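Local coordinates for protein nitrite oxidoreductase subunit C (Kuenenia stuttgartiensis, PDB 7B04) that carries a b-type heme and calcium ions and, as a subunit of the filament-forming nitrite oxidoreductase complex, probably takes part in electron transport, at residues 98-103 with 111-116; 163-168 with 265-270; 47-52 with 75-80. All blocks are in the same frame, centred on the assembly; numbering follows the deposited sequence.

Contact 1 of 3, residues 98-103 with 111-116; sequences AEIKAI and FQVIWD
Over one face of the Phe-111 ring sits the methyl of Ala-102, a CH-pi contact with CB 4.1 Å from the ring centroid and displaced toward the rim; at the ring's edge, near its plane, Ile-100 brings CD1 to 3.9 Å from CD2 of Phe-111. Both contacts belong to a beta hairpin, strands 97-104 and 108-116. Its backbones are joined at two hydrogen-bonded pairs, Glu-99 with Ile-114 and Lys-101 with Gln-112; in the second, Lys-101 N reaches Gln-112 O at 2.8 Å.

The face that bears Ile-100, Val-113 and Phe-111 looks into the protein. Ile-100 goes on to touch Phe-289 and Met-291 of strand 286-294, and Phe-111 meets the ring of Phe-138. Farther along, Trp-115 turns its indole away from the hairpin partner to meet Trp-263, close to the calcium ligand Asp-117.

On the more polar face Glu-99, Lys-101 and Ile-114 are partly exposed, while Gln-112 is buried against Phe-71 of helix 64-71. Lys-101 and Gln-112 lie side by side there, and the Glu-99 carboxylate is turned only 5° from the plane of the Gln-112 amide. Glu-99 has CG anti to the backbone N (chi1 -173°) and its chain bends at chi2; it lies beside Ile-114, with OE2 3.3 Å from CD1 of Ile-114.

Contact 2 of 3, residues 163-168 with 265-270; sequences NLWHWK and VVFCRS. With HEM (protoporphyrin IX containing Fe), chain B.
Asn-163 OD1 lies at the edge of the Arg-269 guanidinium, near its plane and 4.2 Å from NH2 of Arg-269, a neighbour and not a hydrogen-bond partner. The Asn-163 amide is held by others: OD1 accepts from Val-279 N and ND2 gives to Leu-236 O. Arg-269 in turn gives NH1 to Val-279 O, so the backbone of Val-279 bonds to both side chains. Next along, the Trp-165 indole stands steeply on a guanidinium face, the planes 72° apart, with CZ2 3.6 Å from NH2 of Arg-269.

No backbone bond joins 163-168 to 265-270. The axes of the two segments come no nearer than 9.1 Å and run at 135°, as in two facing layers of the beta sandwich expected of this ethylbenzene dehydrogenase-like heme domain, and side chains fill the space between them. Phe-267 sits between two tryptophans, CB 3.9 Å from CE3 of Trp-165 and CE1 3.7 Å from CB of Trp-167. Val-265 lies with both methyls on one face of the Trp-167 indole: CG2 is 3.5 Å from the centroid of the six-membered ring, right on its normal, and Val-265 CG1 is 3.6 Å from CG of Trp-167.

The residues between these on strand 162-168 face the heme. Leu-164 CD1 approaches heme CBC at 3.5 Å, and the His-166 ring has heme methyl CMD over one face and Lys-168 CG over the opposite one.

Contact 3 of 3, residues 47-52 with 75-80; sequences EVLNVK and EGVQVK
Val-77 is the packed point of this contact, wedged with both methyls against 47-49, while Glu-47 and Glu-75 are exposed residues at its rim. The setting is a division of one strand edge in the beta sheet: strand 97-104 bonds antiparallel to 77-80 along its first part, at Ala-98 and Ile-100, and parallel to 49-53 farther on, at Ala-102. The two short strands thus come to the same neighbour one after the other, and where their starts come together, around Leu-49 and Val-77, they meet through side chains, without a hydrogen bond across.

On the tight side, Leu-49 crosses Val-77 at a slant and sets CD2 3.7 Å from CG2 of Val-77. The same valine methyl presses on the backbone, 3.4 Å from Val-48 O. Leu-49 also touches Ala-102, Leu-314 and Phe-289, which carries this apolar patch into the interior. An alanine in place of Val-77 would probably open a gap beside Leu-49 CD2 and take away the apolar support under the Glu-47 chain, leaving that chain freer to swing.

The end at Asn-50, Glu-75 and Gly-76 is looser. Leu-49 CD2 stays 4.3 Å from CA of Gly-76. Asn-50 and Glu-75 bring only two carbonyl oxygens near each other, O to O at 4.3 Å, and neither can donate; Asn-50 instead sends ND2 to Glu-317 OE2 in a weak hydrogen bond. The whole contact lies away from the heme and calcium sites and is plain packing between the starts of the two short strands and the loop residues that lead into them. Glu-47 is an exposed arm that still touches: its CG anti to the backbone N (chi1 -167°) and the chain extended beyond, it meets Val-77 tip to tip, with OE2 3.6 Å from CG1 of Val-77.

How the contacts relate
From the N terminus the chain first closes contact 3, across 22 residues that include helix 64-71. It then turns back as the hairpin of contact 1, with 7 residues between its segments, most of them still strand, and much later contact 2 closes a span of 96. The three follow in series; none nests in or crosses another. Both strands of contact 3 lie against strand 97-104 of contact 1, where Ala-98 O probably accepts from Val-79 N and Leu-49 CD2 packs on Ile-100 O. Contacts 1 and 2 join through neighbouring strands 108-116 and 262-270, probably bonded from Val-113 N to Val-265 O. Contact 2 then carries the structure across to strand 162-168 beside the heme.

Contact 1 of 3, residues 98-103 with 111-116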
loop_
_atom_site.group_PDB
_atom_site.type_symbol
_atom_site.label_atom_id
_atom_site.label_comp_id
_atom_site.label_asym_id
_atom_site.label_seq_id
_atom_site.Cartn_x
_atom_site.Cartn_y
_atom_site.Cartn_z
ATOM N N ALA C 98 46.868 -25.241 21.348
ATOM C CA ALA C 98 46.327 -26.310 20.521
ATOM C C ALA C 98 47.374 -27.403 20.354
ATOM O O ALA C 98 48.548 -27.120 20.106
ATOM C CB ALA C 98 45.881 -25.788 19.151
ATOM N N GLU C 99 46.933 -28.651 20.496
ATOM C CA GLU C 99 47.762 -29.823 20.253
ATOM C C GLU C 99 47.691 -30.217 18.782
ATOM O O GLU C 99 46.610 -30.237 18.189
ATOM C CB GLU C 99 47.295 -30.982 21.137
ATOM C CG GLU C 99 48.174 -32.220 21.119
ATOM C CD GLU C 99 47.361 -33.499 21.004
ATOM O OE1 GLU C 99 47.550 -34.402 21.845
ATOM O OE2 GLU C 99 46.534 -33.601 20.072
ATOM N N ILE C 100 48.847 -30.520 18.191
ATOM C CA ILE C 100 48.918 -30.937 16.793
ATOM C C ILE C 100 49.757 -32.204 16.680
ATOM O O ILE C 100 50.887 -32.256 17.176
ATOM C CB ILE C 100 49.473 -29.825 15.878
ATOM C CG1 ILE C 100 49.487 -30.301 14.422
ATOM C CG2 ILE C 100 50.853 -29.360 16.326
ATOM C CD1 ILE C 100 49.653 -29.191 13.411
ATOM N N LYS C 101 49.190 -33.231 16.050
ATOM C CA LYS C 101 49.889 -34.464 15.729
ATOM C C LYS C 101 49.811 -34.718 14.229
ATOM O O LYS C 101 48.961 -34.159 13.530
ATOM C CB LYS C 101 49.297 -35.663 16.483
ATOM C CG LYS C 101 49.528 -35.649 17.981
ATOM C CD LYS C 101 48.995 -36.920 18.622
ATOM C CE LYS C 101 49.222 -36.924 20.122
ATOM N NZ LYS C 101 48.697 -38.164 20.756
ATOM N N ALA C 102 50.706 -35.571 13.732
ATOM C CA ALA C 102 50.750 -35.844 12.303
ATOM C C ALA C 102 51.352 -37.218 12.047
ATOM O O ALA C 102 52.302 -37.631 12.718
ATOM C CB ALA C 102 51.546 -34.775 11.549
ATOM N N ILE C 103 50.789 -37.909 11.051
ATOM C CA ILE C 103 51.170 -39.261 10.661
ATOM C C ILE C 103 51.033 -39.343 9.146
ATOM O O ILE C 103 50.296 -38.570 8.530
ATOM C CB ILE C 103 50.296 -40.335 11.344
ATOM C CG1 ILE C 103 48.823 -40.085 11.020
ATOM C CG2 ILE C 103 50.514 -40.339 12.850
ATOM C CD1 ILE C 103 47.880 -41.058 11.672
ATOM N N PHE C 111 46.917 -34.732 9.627
ATOM C CA PHE C 111 47.219 -33.847 10.748
ATOM C C PHE C 111 46.017 -33.814 11.670
ATOM O O PHE C 111 44.890 -33.648 11.201
ATOM C CB PHE C 111 47.477 -32.399 10.299
ATOM C CG PHE C 111 48.801 -32.172 9.643
ATOM C CD1 PHE C 111 49.036 -32.633 8.360
ATOM C CD2 PHE C 111 49.796 -31.444 10.277
ATOM C CE1 PHE C 111 50.246 -32.400 7.733
ATOM C CE2 PHE C 111 51.017 -31.209 9.648
ATOM C CZ PHE C 111 51.235 -31.691 8.376
ATOM N N GLN C 112 46.257 -33.936 12.972
ATOM C CA GLN C 112 45.202 -33.866 13.975
ATOM C C GLN C 112 45.450 -32.655 14.865
ATOM O O GLN C 112 46.539 -32.520 15.441
ATOM C CB GLN C 112 45.178 -35.149 14.809
ATOM C CG GLN C 112 44.003 -35.286 15.745
ATOM C CD GLN C 112 44.294 -36.229 16.884
ATOM O OE1 GLN C 112 45.190 -35.982 17.691
ATOM N NE2 GLN C 112 43.565 -37.339 16.940
ATOM N N VAL C 113 44.443 -31.790 14.988
ATOM C CA VAL C 113 44.537 -30.566 15.775
ATOM C C VAL C 113 43.439 -30.597 16.834
ATOM O O VAL C 113 42.267 -30.853 16.522
ATOM C CB VAL C 113 44.408 -29.312 14.896
ATOM C CG1 VAL C 113 44.700 -28.072 15.708
ATOM C CG2 VAL C 113 45.346 -29.414 13.692
ATOM N N ILE C 114 43.816 -30.311 18.081
ATOM C CA ILE C 114 42.904 -30.345 19.217
ATOM C C ILE C 114 43.041 -29.058 20.019
ATOM O O ILE C 114 44.154 -28.662 20.387
ATOM C CB ILE C 114 43.188 -31.553 20.127
ATOM C CG1 ILE C 114 42.809 -32.857 19.433
ATOM C CG2 ILE C 114 42.464 -31.411 21.447
ATOM C CD1 ILE C 114 43.234 -34.092 20.196
ATOM N N TRP C 115 41.909 -28.421 20.303
ATOM C CA TRP C 115 41.868 -27.248 21.162
ATOM C C TRP C 115 40.567 -27.287 21.948
ATOM O O TRP C 115 39.615 -27.977 21.575
ATOM C CB TRP C 115 41.979 -25.948 20.361
ATOM C CG TRP C 115 40.765 -25.635 19.541
ATOM C CD1 TRP C 115 39.738 -24.801 19.879
ATOM C CD2 TRP C 115 40.448 -26.156 18.245
ATOM N NE1 TRP C 115 38.806 -24.765 18.870
ATOM C CE2 TRP C 115 39.218 -25.590 17.857
ATOM C CE3 TRP C 115 41.086 -27.045 17.376
ATOM C CZ2 TRP C 115 38.615 -25.882 16.634
ATOM C CZ3 TRP C 115 40.485 -27.334 16.165
ATOM C CH2 TRP C 115 39.262 -26.756 15.807
ATOM N N ASP C 116 40.531 -26.537 23.041
ATOM C CA ASP C 116 39.377 -26.521 23.929
ATOM C C ASP C 116 38.473 -25.345 23.612
ATOM O O ASP C 116 38.921 -24.203 23.536
ATOM C CB ASP C 116 39.782 -26.455 25.394
ATOM C CG ASP C 116 40.882 -27.433 25.744
ATOM O OD1 ASP C 116 40.613 -28.651 25.674
ATOM O OD2 ASP C 116 41.995 -26.999 26.123
#

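Contact 2 of 3, residues 163-168 with 265-270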
loop_
_atom_site.group_PDB
_atom_site.type_symbol
_atom_site.label_atom_id
_atom_site.label_comp_id
_atom_site.label_asym_id
_atom_site.label_seq_id
_atom_site.Cartn_x
_atom_site.Cartn_y
_atom_site.Cartn_z
ATOM N N ASN C 163 50.290 -22.110 1.020
ATOM C CA ASN C 163 49.123 -22.973 0.892
ATOM C C ASN C 163 48.367 -22.980 2.215
ATOM O O ASN C 163 48.975 -23.052 3.285
ATOM C CB ASN C 163 49.531 -24.400 0.513
ATOM C CG ASN C 163 48.404 -25.184 -0.146
ATOM O OD1 ASN C 163 48.624 -26.273 -0.674
ATOM N ND2 ASN C 163 47.197 -24.633 -0.122
ATOM N N LEU C 164 47.039 -22.910 2.136
ATOM C CA LEU C 164 46.180 -22.854 3.309
ATOM C C LEU C 164 45.170 -23.991 3.271
ATOM O O LEU C 164 44.636 -24.326 2.209
ATOM C CB LEU C 164 45.420 -21.518 3.370
ATOM C CG LEU C 164 46.024 -20.181 3.816
ATOM C CD1 LEU C 164 46.373 -20.199 5.289
ATOM C CD2 LEU C 164 47.228 -19.782 2.971
ATOM N N TRP C 165 44.923 -24.595 4.434
ATOM C CA TRP C 165 43.879 -25.602 4.609
ATOM C C TRP C 165 42.915 -25.077 5.664
ATOM O O TRP C 165 43.252 -25.058 6.850
ATOM C CB TRP C 165 44.458 -26.945 5.049
ATOM C CG TRP C 165 45.428 -27.568 4.104
ATOM C CD1 TRP C 165 45.698 -27.183 2.823
ATOM C CD2 TRP C 165 46.262 -28.700 4.368
ATOM N NE1 TRP C 165 46.652 -28.007 2.275
ATOM C CE2 TRP C 165 47.013 -28.947 3.203
ATOM C CE3 TRP C 165 46.446 -29.531 5.478
ATOM C CZ2 TRP C 165 47.935 -29.990 3.117
ATOM C CZ3 TRP C 165 47.359 -30.563 5.391
ATOM C CH2 TRP C 165 48.092 -30.784 4.219
ATOM N N HIS C 166 41.720 -24.669 5.252
ATOM C CA HIS C 166 40.757 -24.061 6.167
ATOM C C HIS C 166 39.636 -25.050 6.456
ATOM O O HIS C 166 38.830 -25.358 5.572
ATOM C CB HIS C 166 40.195 -22.760 5.601
ATOM C CG HIS C 166 39.371 -21.989 6.583
ATOM N ND1 HIS C 166 38.556 -20.941 6.214
ATOM C CD2 HIS C 166 39.236 -22.116 7.924
ATOM C CE1 HIS C 166 37.955 -20.454 7.286
ATOM N NE2 HIS C 166 38.351 -21.150 8.337
ATOM N N TRP C 167 39.576 -25.535 7.694
ATOM C CA TRP C 167 38.468 -26.365 8.137
ATOM C C TRP C 167 37.326 -25.482 8.621
ATOM O O TRP C 167 37.542 -24.507 9.346
ATOM C CB TRP C 167 38.897 -27.312 9.259
ATOM C CG TRP C 167 37.735 -28.028 9.874
ATOM C CD1 TRP C 167 37.062 -29.095 9.353
ATOM C CD2 TRP C 167 37.088 -27.712 11.113
ATOM N NE1 TRP C 167 36.045 -29.471 10.196
ATOM C CE2 TRP C 167 36.039 -28.635 11.283
ATOM C CE3 TRP C 167 37.298 -26.742 12.097
ATOM C CZ2 TRP C 167 35.202 -28.618 12.397
ATOM C CZ3 TRP C 167 36.467 -26.728 13.203
ATOM C CH2 TRP C 167 35.433 -27.659 13.344
ATOM N N LYS C 168 36.107 -25.832 8.221
ATOM C CA LYS C 168 34.914 -25.085 8.592
ATOM C C LYS C 168 33.913 -26.023 9.251
ATOM O O LYS C 168 33.571 -27.069 8.688
ATOM C CB LYS C 168 34.294 -24.406 7.368
ATOM C CG LYS C 168 35.194 -23.364 6.725
ATOM C CD LYS C 168 34.517 -22.693 5.544
ATOM C CE LYS C 168 35.412 -21.635 4.922
ATOM N NZ LYS C 168 36.606 -22.234 4.263
ATOM N N VAL C 265 39.901 -32.045 15.238
ATOM C CA VAL C 265 39.824 -31.976 13.786
ATOM C C VAL C 265 41.072 -32.621 13.212
ATOM O O VAL C 265 42.180 -32.411 13.719
ATOM C CB VAL C 265 39.699 -30.515 13.301
ATOM C CG1 VAL C 265 39.681 -30.442 11.778
ATOM C CG2 VAL C 265 38.464 -29.855 13.896
ATOM N N VAL C 266 40.896 -33.413 12.159
ATOM C CA VAL C 266 42.022 -33.984 11.435
ATOM C C VAL C 266 41.929 -33.563 9.977
ATOM O O VAL C 266 40.843 -33.551 9.384
ATOM C CB VAL C 266 42.122 -35.522 11.578
ATOM C CG1 VAL C 266 41.889 -35.945 13.018
ATOM C CG2 VAL C 266 41.167 -36.236 10.647
ATOM N N PHE C 267 43.073 -33.204 9.411
ATOM C CA PHE C 267 43.179 -32.802 8.017
ATOM C C PHE C 267 43.725 -33.972 7.211
ATOM O O PHE C 267 44.627 -34.683 7.664
ATOM C CB PHE C 267 44.093 -31.585 7.860
ATOM C CG PHE C 267 43.544 -30.325 8.470
ATOM C CD1 PHE C 267 42.809 -29.429 7.710
ATOM C CD2 PHE C 267 43.769 -30.034 9.806
ATOM C CE1 PHE C 267 42.310 -28.265 8.274
ATOM C CE2 PHE C 267 43.273 -28.874 10.373
ATOM C CZ PHE C 267 42.543 -27.990 9.606
ATOM N N CYS C 268 43.177 -34.168 6.017
ATOM C CA CYS C 268 43.554 -35.290 5.171
ATOM C C CYS C 268 43.871 -34.773 3.778
ATOM O O CYS C 268 43.059 -34.066 3.171
ATOM C CB CYS C 268 42.432 -36.334 5.127
ATOM S SG CYS C 268 42.754 -37.771 4.087
ATOM N N ARG C 269 45.049 -35.139 3.276
ATOM C CA ARG C 269 45.511 -34.742 1.955
ATOM C C ARG C 269 46.544 -35.755 1.490
ATOM O O ARG C 269 47.273 -36.329 2.303
ATOM C CB ARG C 269 46.141 -33.340 1.994
ATOM C CG ARG C 269 45.791 -32.389 0.852
ATOM C CD ARG C 269 46.616 -32.604 -0.415
ATOM N NE ARG C 269 48.062 -32.690 -0.201
ATOM C CZ ARG C 269 48.896 -31.654 -0.219
ATOM N NH1 ARG C 269 50.195 -31.848 -0.030
ATOM N NH2 ARG C 269 48.439 -30.425 -0.420
ATOM N N SER C 270 46.592 -35.977 0.181
ATOM C CA SER C 270 47.631 -36.824 -0.380
ATOM C C SER C 270 48.982 -36.133 -0.239
ATOM O O SER C 270 49.074 -34.902 -0.249
ATOM C CB SER C 270 47.340 -37.137 -1.847
ATOM O OG SER C 270 46.202 -37.974 -1.964
HETATM C CHA HEM B . 41.999 -14.604 6.791
HETATM C CHB HEM B . 45.165 -11.496 8.807
HETATM C CHC HEM B . 47.784 -15.339 10.219
HETATM C CHD HEM B . 44.703 -18.458 8.047
HETATM C C1A HEM B . 42.664 -13.438 7.126
HETATM C C2A HEM B . 42.366 -12.114 6.624
HETATM C C3A HEM B . 43.229 -11.249 7.183
HETATM C C4A HEM B . 44.123 -11.995 8.047
HETATM C CMA HEM B . 43.292 -9.721 6.960
HETATM C CAA HEM B . 41.211 -11.800 5.645
HETATM C CBA HEM B . 41.741 -11.291 4.311
HETATM C CGA HEM B . 41.950 -12.453 3.384
HETATM O O1A HEM B . 42.931 -12.425 2.598
HETATM O O2A HEM B . 41.139 -13.412 3.448
HETATM C C1B HEM B . 46.130 -12.262 9.430
HETATM C C2B HEM B . 47.161 -11.795 10.335
HETATM C C3B HEM B . 47.895 -12.860 10.724
HETATM C C4B HEM B . 47.334 -14.037 10.083
HETATM C CMB HEM B . 47.332 -10.308 10.715
HETATM C CAB HEM B . 49.108 -12.937 11.689
HETATM C CBB HEM B . 49.523 -11.936 12.475
HETATM C C1C HEM B . 47.152 -16.501 9.808
HETATM C C2C HEM B . 47.539 -17.851 10.179
HETATM C C3C HEM B . 46.695 -18.707 9.594
HETATM C C4C HEM B . 45.741 -17.944 8.810
HETATM C CMC HEM B . 48.715 -18.230 11.108
HETATM C CAC HEM B . 46.737 -20.248 9.719
HETATM C CBC HEM B . 46.734 -21.034 8.641
HETATM C C1D HEM B . 43.646 -17.684 7.599
HETATM C C2D HEM B . 42.348 -18.157 7.150
HETATM C C3D HEM B . 41.611 -17.101 6.810
HETATM C C4D HEM B . 42.404 -15.904 7.024
HETATM C CMD HEM B . 41.880 -19.625 7.068
HETATM C CAD HEM B . 40.163 -17.160 6.276
HETATM C CBD HEM B . 39.164 -16.882 7.392
HETATM C CGD HEM B . 37.767 -17.167 6.903
HETATM O O1D HEM B . 36.817 -17.090 7.721
HETATM O O2D HEM B . 37.596 -17.483 5.698
HETATM N NA HEM B . 43.742 -13.320 7.981
HETATM N NB HEM B . 46.270 -13.627 9.305
HETATM N NC HEM B . 46.050 -16.592 8.966
HETATM N ND HEM B . 43.643 -16.295 7.511
HETATM FE FE HEM B . 45.017 -14.794 8.252
#

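Contact 3 of 3, residues 47-52 with 75-80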
loop_
_atom_site.group_PDB
_atom_site.type_symbol
_atom_site.label_atom_id
_atom_site.label_comp_id
_atom_site.label_asym_id
_atom_site.label_seq_id
_atom_site.Cartn_x
_atom_site.Cartn_y
_atom_site.Cartn_z
ATOM N N GLU C 47 60.685 -26.318 18.798
ATOM C CA GLU C 47 60.179 -27.681 18.853
ATOM C C GLU C 47 59.666 -28.097 17.482
ATOM O O GLU C 47 58.958 -27.342 16.811
ATOM C CB GLU C 47 59.077 -27.818 19.905
ATOM C CG GLU C 47 58.724 -29.267 20.221
ATOM C CD GLU C 47 57.741 -29.396 21.368
ATOM O OE1 GLU C 47 57.517 -30.534 21.834
ATOM O OE2 GLU C 47 57.198 -28.360 21.807
ATOM N N VAL C 48 60.004 -29.318 17.080
ATOM C CA VAL C 48 59.714 -29.810 15.739
ATOM C C VAL C 48 58.545 -30.780 15.793
ATOM O O VAL C 48 58.451 -31.618 16.700
ATOM C CB VAL C 48 60.959 -30.481 15.125
ATOM C CG1 VAL C 48 60.636 -31.091 13.765
ATOM C CG2 VAL C 48 62.097 -29.477 15.006
ATOM N N LEU C 49 57.659 -30.671 14.808
ATOM C CA LEU C 49 56.537 -31.583 14.654
ATOM C C LEU C 49 56.988 -32.709 13.732
ATOM O O LEU C 49 57.309 -32.472 12.562
ATOM C CB LEU C 49 55.320 -30.847 14.090
ATOM C CG LEU C 49 53.938 -31.509 14.104
ATOM C CD1 LEU C 49 53.758 -32.409 12.903
ATOM C CD2 LEU C 49 53.703 -32.284 15.389
ATOM N N ASN C 50 57.013 -33.926 14.259
ATOM C CA ASN C 50 57.493 -35.086 13.523
ATOM C C ASN C 50 56.304 -35.897 13.027
ATOM O O ASN C 50 55.440 -36.291 13.819
ATOM C CB ASN C 50 58.398 -35.942 14.410
ATOM C CG ASN C 50 59.153 -36.998 13.633
ATOM O OD1 ASN C 50 59.137 -37.012 12.403
ATOM N ND2 ASN C 50 59.818 -37.895 14.352
ATOM N N VAL C 51 56.263 -36.148 11.721
ATOM C CA VAL C 51 55.210 -36.958 11.121
ATOM C C VAL C 51 55.680 -38.405 11.175
ATOM O O VAL C 51 56.608 -38.796 10.461
ATOM C CB VAL C 51 54.911 -36.520 9.683
ATOM C CG1 VAL C 51 53.778 -37.339 9.112
ATOM C CG2 VAL C 51 54.562 -35.056 9.639
ATOM N N LYS C 52 55.045 -39.198 12.033
ATOM C CA LYS C 52 55.449 -40.581 12.238
ATOM C C LYS C 52 54.938 -41.460 11.105
ATOM O O LYS C 52 53.768 -41.370 10.718
ATOM C CB LYS C 52 54.931 -41.087 13.583
ATOM C CG LYS C 52 55.416 -42.478 13.939
ATOM C CD LYS C 52 55.022 -42.847 15.356
ATOM C CE LYS C 52 55.335 -44.302 15.652
ATOM N NZ LYS C 52 56.800 -44.566 15.641
ATOM N N GLU C 75 53.582 -38.561 18.537
ATOM C CA GLU C 75 53.859 -37.552 19.550
ATOM C C GLU C 75 53.638 -36.170 18.952
ATOM O O GLU C 75 54.136 -35.873 17.861
ATOM C CB GLU C 75 55.276 -37.698 20.110
ATOM C CG GLU C 75 55.613 -39.124 20.534
ATOM C CD GLU C 75 54.902 -39.544 21.814
ATOM O OE1 GLU C 75 54.269 -40.622 21.818
ATOM O OE2 GLU C 75 54.974 -38.798 22.814
ATOM N N GLY C 76 52.888 -35.334 19.667
ATOM C CA GLY C 76 52.466 -34.052 19.142
ATOM C C GLY C 76 53.062 -32.844 19.831
ATOM O O GLY C 76 53.507 -32.922 20.978
ATOM N N VAL C 77 53.081 -31.716 19.123
ATOM C CA VAL C 77 53.601 -30.457 19.644
ATOM C C VAL C 77 52.441 -29.636 20.184
ATOM O O VAL C 77 51.343 -29.633 19.612
ATOM C CB VAL C 77 54.363 -29.686 18.547
ATOM C CG1 VAL C 77 54.863 -28.343 19.065
ATOM C CG2 VAL C 77 55.517 -30.519 18.019
ATOM N N GLN C 78 52.686 -28.932 21.286
ATOM C CA GLN C 78 51.699 -28.054 21.900
ATOM C C GLN C 78 51.970 -26.643 21.395
ATOM O O GLN C 78 52.959 -26.014 21.788
ATOM C CB GLN C 78 51.784 -28.124 23.423
ATOM C CG GLN C 78 50.639 -27.448 24.157
ATOM C CD GLN C 78 49.352 -28.243 24.087
ATOM O OE1 GLN C 78 48.263 -27.678 23.979
ATOM N NE2 GLN C 78 49.468 -29.565 24.146
ATOM N N VAL C 79 51.097 -26.151 20.531
ATOM C CA VAL C 79 51.254 -24.833 19.931
ATOM C C VAL C 79 50.586 -23.794 20.816
ATOM O O VAL C 79 49.514 -24.031 21.386
ATOM C CB VAL C 79 50.680 -24.813 18.502
ATOM C CG1 VAL C 79 50.948 -23.474 17.831
ATOM C CG2 VAL C 79 51.282 -25.946 17.683
ATOM N N LYS C 80 51.215 -22.627 20.911
ATOM C CA LYS C 80 50.715 -21.509 21.695
ATOM C C LYS C 80 49.975 -20.548 20.776
ATOM O O LYS C 80 50.443 -20.244 19.674
ATOM C CB LYS C 80 51.865 -20.796 22.411
ATOM C CG LYS C 80 51.446 -19.638 23.303
ATOM C CD LYS C 80 51.760 -18.300 22.649
ATOM C CE LYS C 80 51.502 -17.142 23.597
ATOM N NZ LYS C 80 52.436 -17.156 24.755
#